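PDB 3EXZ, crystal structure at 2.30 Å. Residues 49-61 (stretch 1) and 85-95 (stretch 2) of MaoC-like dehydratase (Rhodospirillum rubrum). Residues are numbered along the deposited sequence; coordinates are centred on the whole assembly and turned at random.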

ATOM      1  N   LEU A  49      -4.065 -20.543  -0.912  1.00 51.62           N
ATOM      2  CA  LEU A  49      -3.606 -20.434   0.472  1.00 51.37           C
ATOM      3  C   LEU A  49      -4.660 -19.719   1.325  1.00 50.92           C
ATOM      4  O   LEU A  49      -4.809 -20.007   2.515  1.00 51.24           O
ATOM      5  N   PHE A  50      -5.376 -18.777   0.712  1.00 49.04           N
ATOM      6  CA  PHE A  50      -6.417 -18.012   1.393  1.00 47.95           C
ATOM      7  C   PHE A  50      -7.615 -18.908   1.709  1.00 47.99           C
ATOM      8  O   PHE A  50      -8.388 -18.621   2.624  1.00 47.20           O
ATOM      9  N   GLY A  51      -7.752 -19.997   0.954  1.00 48.03           N
ATOM     10  CA  GLY A  51      -8.869 -20.910   1.148  1.00 47.39           C
ATOM     11  C   GLY A  51     -10.167 -20.130   1.303  1.00 47.05           C
ATOM     12  O   GLY A  51     -10.797 -20.184   2.360  1.00 48.27           O
ATOM     13  N   GLY A  52     -10.568 -19.418   0.248  1.00 44.79           N
ATOM     14  CA  GLY A  52     -11.774 -18.604   0.287  1.00 41.95           C
ATOM     15  C   GLY A  52     -11.473 -17.175  -0.161  1.00 40.51           C
ATOM     16  O   GLY A  52     -10.325 -16.725  -0.117  1.00 41.57           O
ATOM     17  N   LEU A  53     -12.498 -16.456  -0.597  1.00 37.81           N
ATOM     18  CA  LEU A  53     -12.303 -15.090  -1.049  1.00 35.13           C
ATOM     19  C   LEU A  53     -11.595 -14.256   0.010  1.00 34.10           C
ATOM     20  O   LEU A  53     -11.943 -14.306   1.190  1.00 33.63           O
ATOM     21  N   ALA A  54     -10.569 -13.529  -0.408  1.00 32.59           N
ATOM     22  CA  ALA A  54      -9.883 -12.612   0.487  1.00 33.14           C
ATOM     23  C   ALA A  54      -9.670 -11.339  -0.323  1.00 32.59           C
ATOM     24  O   ALA A  54      -9.635 -11.366  -1.559  1.00 32.68           O
ATOM     25  N   ALA A  55      -9.581 -10.210   0.363  1.00 30.40           N
ATOM     26  CA  ALA A  55      -9.353  -8.955  -0.326  1.00 27.94           C
ATOM     27  C   ALA A  55      -7.851  -8.801  -0.573  1.00 27.06           C
ATOM     28  O   ALA A  55      -7.021  -9.395   0.122  1.00 27.43           O
ATOM     29  N   SER A  56      -7.509  -8.045  -1.606  1.00 27.09           N
ATOM     30  CA  SER A  56      -6.114  -7.751  -1.898  1.00 25.38           C
ATOM     31  C   SER A  56      -5.557  -6.943  -0.700  1.00 26.40           C
ATOM     32  O   SER A  56      -6.263  -6.103  -0.122  1.00 26.15           O
ATOM     33  N   GLY A  57      -4.310  -7.216  -0.320  1.00 26.87           N
ATOM     34  CA  GLY A  57      -3.671  -6.471   0.750  1.00 25.27           C
ATOM     35  C   GLY A  57      -3.688  -4.991   0.368  1.00 26.88           C
ATOM     36  O   GLY A  57      -3.786  -4.123   1.242  1.00 25.76           O
ATOM     37  N   TRP A  58      -3.635  -4.703  -0.940  1.00 25.03           N
ATOM     38  CA  TRP A  58      -3.641  -3.323  -1.438  1.00 25.52           C
ATOM     39  C   TRP A  58      -5.015  -2.671  -1.369  1.00 24.03           C
ATOM     40  O   TRP A  58      -5.135  -1.447  -1.356  1.00 23.92           O
ATOM     41  N   HIS A  59      -6.049  -3.504  -1.302  1.00 26.54           N
ATOM     42  CA  HIS A  59      -7.417  -3.015  -1.172  1.00 24.99           C
ATOM     43  C   HIS A  59      -7.584  -2.658   0.327  1.00 22.45           C
ATOM     44  O   HIS A  59      -8.130  -1.606   0.673  1.00 24.52           O
ATOM     45  N   THR A  60      -7.094  -3.526   1.213  1.00 22.74           N
ATOM     46  CA  THR A  60      -7.133  -3.276   2.656  1.00 22.31           C
ATOM     47  C   THR A  60      -6.330  -1.998   2.973  1.00 23.96           C
ATOM     48  O   THR A  60      -6.767  -1.173   3.780  1.00 25.92           O
ATOM     49  N   ALA A  61      -5.170  -1.821   2.331  1.00 22.30           N
ATOM     50  CA  ALA A  61      -4.350  -0.628   2.560  1.00 21.35           C
ATOM     51  C   ALA A  61      -5.104   0.644   2.107  1.00 23.17           C
ATOM     52  O   ALA A  61      -5.064   1.667   2.798  1.00 24.08           O
ATOM     53  N   GLU A  85       6.088   0.670   7.055  1.00 33.35           N
ATOM     54  CA  GLU A  85       6.382  -0.757   7.214  1.00 36.27           C
ATOM     55  C   GLU A  85       4.975  -1.375   7.190  1.00 32.90           C
ATOM     56  O   GLU A  85       4.137  -1.097   8.057  1.00 33.72           O
ATOM     57  N   LEU A  86       4.739  -2.242   6.217  1.00 30.76           N
ATOM     58  CA  LEU A  86       3.430  -2.826   6.010  1.00 30.75           C
ATOM     59  C   LEU A  86       3.398  -4.333   6.144  1.00 29.84           C
ATOM     60  O   LEU A  86       4.292  -5.018   5.655  1.00 31.02           O
ATOM     61  N   SER A  87       2.389  -4.846   6.834  1.00 28.77           N
ATOM     62  CA  SER A  87       2.227  -6.284   6.938  1.00 29.23           C
ATOM     63  C   SER A  87       0.739  -6.624   7.030  1.00 28.87           C
ATOM     64  O   SER A  87      -0.069  -5.809   7.489  1.00 28.01           O
ATOM     65  N   TRP A  88       0.373  -7.810   6.548  1.00 29.04           N
ATOM     66  CA  TRP A  88      -1.010  -8.272   6.616  1.00 30.13           C
ATOM     67  C   TRP A  88      -1.002  -9.631   7.328  1.00 32.13           C
ATOM     68  O   TRP A  88      -0.818 -10.680   6.703  1.00 33.02           O
ATOM     69  N   PRO A  89      -1.193  -9.625   8.659  1.00 35.52           N
ATOM     70  CA  PRO A  89      -1.202 -10.855   9.468  1.00 37.44           C
ATOM     71  C   PRO A  89      -2.342 -11.820   9.151  1.00 38.76           C
ATOM     72  O   PRO A  89      -2.123 -13.029   9.045  1.00 40.94           O
ATOM     73  N   ASN A  90      -3.554 -11.289   9.037  1.00 36.80           N
ATOM     74  CA  ASN A  90      -4.707 -12.113   8.717  1.00 36.52           C
ATOM     75  C   ASN A  90      -5.407 -11.573   7.474  1.00 38.61           C
ATOM     76  O   ASN A  90      -5.399 -10.368   7.205  1.00 37.84           O
ATOM     77  N   PRO A  91      -5.995 -12.476   6.675  1.00 37.73           N
ATOM     78  CA  PRO A  91      -6.706 -12.106   5.450  1.00 36.01           C
ATOM     79  C   PRO A  91      -7.902 -11.224   5.784  1.00 34.43           C
ATOM     80  O   PRO A  91      -8.433 -11.297   6.894  1.00 33.46           O
ATOM     81  N   THR A  92      -8.307 -10.380   4.835  1.00 32.48           N
ATOM     82  CA  THR A  92      -9.508  -9.559   5.007  1.00 32.98           C
ATOM     83  C   THR A  92     -10.577 -10.318   4.223  1.00 33.82           C
ATOM     84  O   THR A  92     -10.412 -10.619   3.039  1.00 34.56           O
ATOM     85  N   ARG A  93     -11.689 -10.595   4.887  1.00 35.88           N
ATOM     86  CA  ARG A  93     -12.785 -11.392   4.346  1.00 37.33           C
ATOM     87  C   ARG A  93     -14.036 -10.608   4.051  1.00 38.11           C
ATOM     88  O   ARG A  93     -14.277  -9.578   4.681  1.00 38.29           O
ATOM     89  N   PRO A  94     -14.878 -11.104   3.116  1.00 38.52           N
ATOM     90  CA  PRO A  94     -16.145 -10.454   2.759  1.00 37.69           C
ATOM     91  C   PRO A  94     -16.972 -10.515   4.050  1.00 38.16           C
ATOM     92  O   PRO A  94     -16.945 -11.535   4.762  1.00 39.63           O
ATOM     93  N   GLY A  95     -17.711  -9.448   4.348  1.00 39.39           N
ATOM     94  CA  GLY A  95     -18.535  -9.382   5.547  1.00 37.83           C
ATOM     95  C   GLY A  95     -17.805  -8.792   6.745  1.00 39.49           C
ATOM     96  O   GLY A  95     -18.420  -8.520   7.779  1.00 40.52           O
TER

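Gly57, the first residue of the helix in stretch 1, lies against the indole face of Trp88: its CA sits 3.7 Å from the centroid of the Trp88 five-membered ring, 20° off the ring normal, a CH-pi contact. A CB on Gly57 would point toward stretch 2 and come within 2.8 Å of Trp88 CE2, a clash, so the bare backbone is what lets the ring lie so close. Trp88 (chi1 m, -57°) points in and is the residue most covered by the opposing stretch; its NE1 lies 3.1 Å from Gly57 O. Its far edge meets the face of Trp58, with six-membered ring centroids 5.3 Å apart and planes at 71°; Trp58 CZ2 and Trp88 CH2 are 3.9 Å apart. Trp58 (chi1 m) leaves its backbone away from stretch 2, yet its ring reaches back, bringing CZ3 to 4.0 Å from CD2 of Leu86 (chi1 t, chi2 p). The CA-to-CB bond of Ser56 (chi1 t) points away from stretch 2, and its OG caps the helix, accepting from Trp58 N at 3.1 Å.

Thr60 and Thr92, both m rotamers pointing in, join through a buried hydrogen bond, OG1 to OG1 at 2.9 Å, donated by Thr60. Beside it, Ala55 N donates to Thr92 O at 2.8 Å, and Ala55 CB lies 4.0 Å from Thr92 CB.

Arg93 starts away from stretch 1, but its side chain (m, m, t, chi4 179°) brings the guanidinium back to the loop carbonyls. Arg93 NH1 and NH2 both donate to Phe50 O, at 3.1 and 3.0 Å, and Arg93 NH1 also donates to Leu53 O at 3.2 Å. Apolar contacts accompany these bonds: Pro91 CB lies 4.3 Å from Phe50 CD1, at the ring edge, and 4.2 Å from Ala54 CB, while Leu53 CD1 packs 3.8 Å from Pro94 CG.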

ATOM      1  CB  LEU A  49      -2.294 -19.642   0.562  1.00 52.39           C
ATOM      2  CG  LEU A  49      -0.990 -20.395   0.275  1.00 57.07           C
ATOM      3  CD1 LEU A  49       0.183 -19.643   0.909  1.00 58.48           C
ATOM      4  CD2 LEU A  49      -1.075 -21.814   0.847  1.00 61.62           C
ATOM      5  CB  PHE A  50      -6.883 -16.841   0.504  1.00 48.97           C
ATOM      6  CG  PHE A  50      -5.819 -15.806   0.242  1.00 46.56           C
ATOM      7  CD1 PHE A  50      -5.585 -14.779   1.152  1.00 46.04           C
ATOM      8  CD2 PHE A  50      -5.026 -15.878  -0.902  1.00 45.17           C
ATOM      9  CE1 PHE A  50      -4.572 -13.837   0.929  1.00 44.66           C
ATOM     10  CE2 PHE A  50      -4.015 -14.945  -1.136  1.00 43.51           C
ATOM     11  CZ  PHE A  50      -3.788 -13.924  -0.217  1.00 42.80           C
ATOM     12  CB  LEU A  53     -13.651 -14.417  -1.373  1.00 33.48           C
ATOM     13  CG  LEU A  53     -13.885 -13.761  -2.750  1.00 35.80           C
ATOM     14  CD1 LEU A  53     -14.680 -12.463  -2.564  1.00 29.06           C
ATOM     15  CD2 LEU A  53     -12.562 -13.487  -3.455  1.00 31.82           C
ATOM     16  CB  ALA A  54      -8.558 -13.166   0.968  1.00 35.36           C
ATOM     17  CB  ALA A  55      -9.872  -7.784   0.530  1.00 28.31           C
ATOM     18  CB  SER A  56      -6.031  -6.873  -3.150  1.00 23.76           C
ATOM     19  OG  SER A  56      -4.739  -6.314  -3.314  1.00 26.13           O
ATOM     20  CB  TRP A  58      -3.051  -3.288  -2.843  1.00 23.96           C
ATOM     21  CG  TRP A  58      -1.673  -3.820  -2.812  1.00 24.73           C
ATOM     22  CD1 TRP A  58      -1.246  -5.027  -3.294  1.00 21.66           C
ATOM     23  CD2 TRP A  58      -0.544  -3.207  -2.195  1.00 22.99           C
ATOM     24  NE1 TRP A  58       0.089  -5.197  -3.025  1.00 21.49           N
ATOM     25  CE2 TRP A  58       0.552  -4.087  -2.361  1.00 20.56           C
ATOM     26  CE3 TRP A  58      -0.333  -1.980  -1.551  1.00 20.36           C
ATOM     27  CZ2 TRP A  58       1.831  -3.796  -1.872  1.00 22.41           C
ATOM     28  CZ3 TRP A  58       0.943  -1.687  -1.064  1.00 22.40           C
ATOM     29  CH2 TRP A  58       2.006  -2.591  -1.230  1.00 24.28           C
ATOM     30  CB  HIS A  59      -8.403  -4.101  -1.607  1.00 23.50           C
ATOM     31  CG  HIS A  59      -9.834  -3.677  -1.540  1.00 24.46           C
ATOM     32  ND1 HIS A  59     -10.874  -4.577  -1.600  1.00 27.74           N
ATOM     33  CD2 HIS A  59     -10.401  -2.449  -1.446  1.00 26.46           C
ATOM     34  CE1 HIS A  59     -12.022  -3.925  -1.545  1.00 23.55           C
ATOM     35  NE2 HIS A  59     -11.762  -2.632  -1.453  1.00 29.05           N
ATOM     36  CB  THR A  60      -6.561  -4.484   3.426  1.00 24.78           C
ATOM     37  OG1 THR A  60      -7.425  -5.599   3.221  1.00 26.15           O
ATOM     38  CG2 THR A  60      -6.479  -4.209   4.924  1.00 26.25           C
ATOM     39  CB  ALA A  61      -2.980  -0.758   1.820  1.00 19.71           C
ATOM     40  CB  GLU A  85       7.059  -1.050   8.548  1.00 36.70           C
ATOM     41  CG  GLU A  85       7.410  -2.525   8.785  1.00 47.12           C
ATOM     42  CD  GLU A  85       6.207  -3.433   9.093  1.00 61.75           C
ATOM     43  OE1 GLU A  85       5.195  -2.956   9.664  1.00 66.52           O
ATOM     44  OE2 GLU A  85       6.287  -4.641   8.769  1.00 61.87           O
ATOM     45  CB  LEU A  86       2.964  -2.411   4.600  1.00 29.72           C
ATOM     46  CG  LEU A  86       1.470  -2.302   4.283  1.00 38.77           C
ATOM     47  CD1 LEU A  86       0.739  -1.531   5.389  1.00 36.06           C
ATOM     48  CD2 LEU A  86       1.301  -1.601   2.939  1.00 35.93           C
ATOM     49  CB  SER A  87       2.984  -6.863   8.146  1.00 29.77           C
ATOM     50  OG  SER A  87       2.517  -6.323   9.361  1.00 32.00           O
ATOM     51  CB  TRP A  88      -1.618  -8.421   5.216  1.00 27.03           C
ATOM     52  CG  TRP A  88      -1.554  -7.149   4.415  1.00 25.00           C
ATOM     53  CD1 TRP A  88      -2.420  -6.085   4.473  1.00 25.83           C
ATOM     54  CD2 TRP A  88      -0.564  -6.804   3.447  1.00 24.31           C
ATOM     55  NE1 TRP A  88      -2.031  -5.106   3.588  1.00 23.67           N
ATOM     56  CE2 TRP A  88      -0.890  -5.519   2.945  1.00 23.04           C
ATOM     57  CE3 TRP A  88       0.570  -7.460   2.938  1.00 27.44           C
ATOM     58  CZ2 TRP A  88      -0.120  -4.868   1.974  1.00 21.85           C
ATOM     59  CZ3 TRP A  88       1.346  -6.807   1.970  1.00 28.09           C
ATOM     60  CH2 TRP A  88       0.986  -5.531   1.493  1.00 26.16           C
ATOM     61  CB  PRO A  89      -1.292 -10.340  10.904  1.00 38.34           C
ATOM     62  CG  PRO A  89      -0.766  -8.924  10.825  1.00 38.45           C
ATOM     63  CD  PRO A  89      -1.298  -8.427   9.509  1.00 35.87           C
ATOM     64  CB  ASN A  90      -5.699 -12.177   9.888  1.00 35.60           C
ATOM     65  CG  ASN A  90      -5.070 -12.718  11.166  1.00 37.15           C
ATOM     66  OD1 ASN A  90      -4.416 -11.988  11.910  1.00 36.95           O
ATOM     67  ND2 ASN A  90      -5.254 -14.012  11.416  1.00 37.46           N
ATOM     68  CB  PRO A  91      -7.187 -13.450   4.898  1.00 37.19           C
ATOM     69  CG  PRO A  91      -6.225 -14.446   5.450  1.00 39.82           C
ATOM     70  CD  PRO A  91      -5.950 -13.941   6.845  1.00 38.19           C
ATOM     71  CB  THR A  92      -9.366  -8.154   4.437  1.00 33.32           C
ATOM     72  OG1 THR A  92      -8.404  -7.439   5.218  1.00 37.07           O
ATOM     73  CG2 THR A  92     -10.716  -7.417   4.499  1.00 30.36           C
ATOM     74  CB  ARG A  93     -13.164 -12.465   5.347  1.00 35.22           C
ATOM     75  CG  ARG A  93     -12.035 -13.354   5.866  1.00 37.28           C
ATOM     76  CD  ARG A  93     -11.483 -14.214   4.747  1.00 36.59           C
ATOM     77  NE  ARG A  93     -10.496 -15.182   5.224  1.00 37.61           N
ATOM     78  CZ  ARG A  93      -9.883 -16.067   4.445  1.00 34.87           C
ATOM     79  NH1 ARG A  93     -10.150 -16.104   3.146  1.00 35.87           N
ATOM     80  NH2 ARG A  93      -9.017 -16.927   4.965  1.00 34.30           N
ATOM     81  CB  PRO A  94     -16.734 -11.369   1.687  1.00 37.73           C
ATOM     82  CG  PRO A  94     -15.563 -12.085   1.115  1.00 39.67           C
ATOM     83  CD  PRO A  94     -14.614 -12.284   2.270  1.00 38.99           C
TER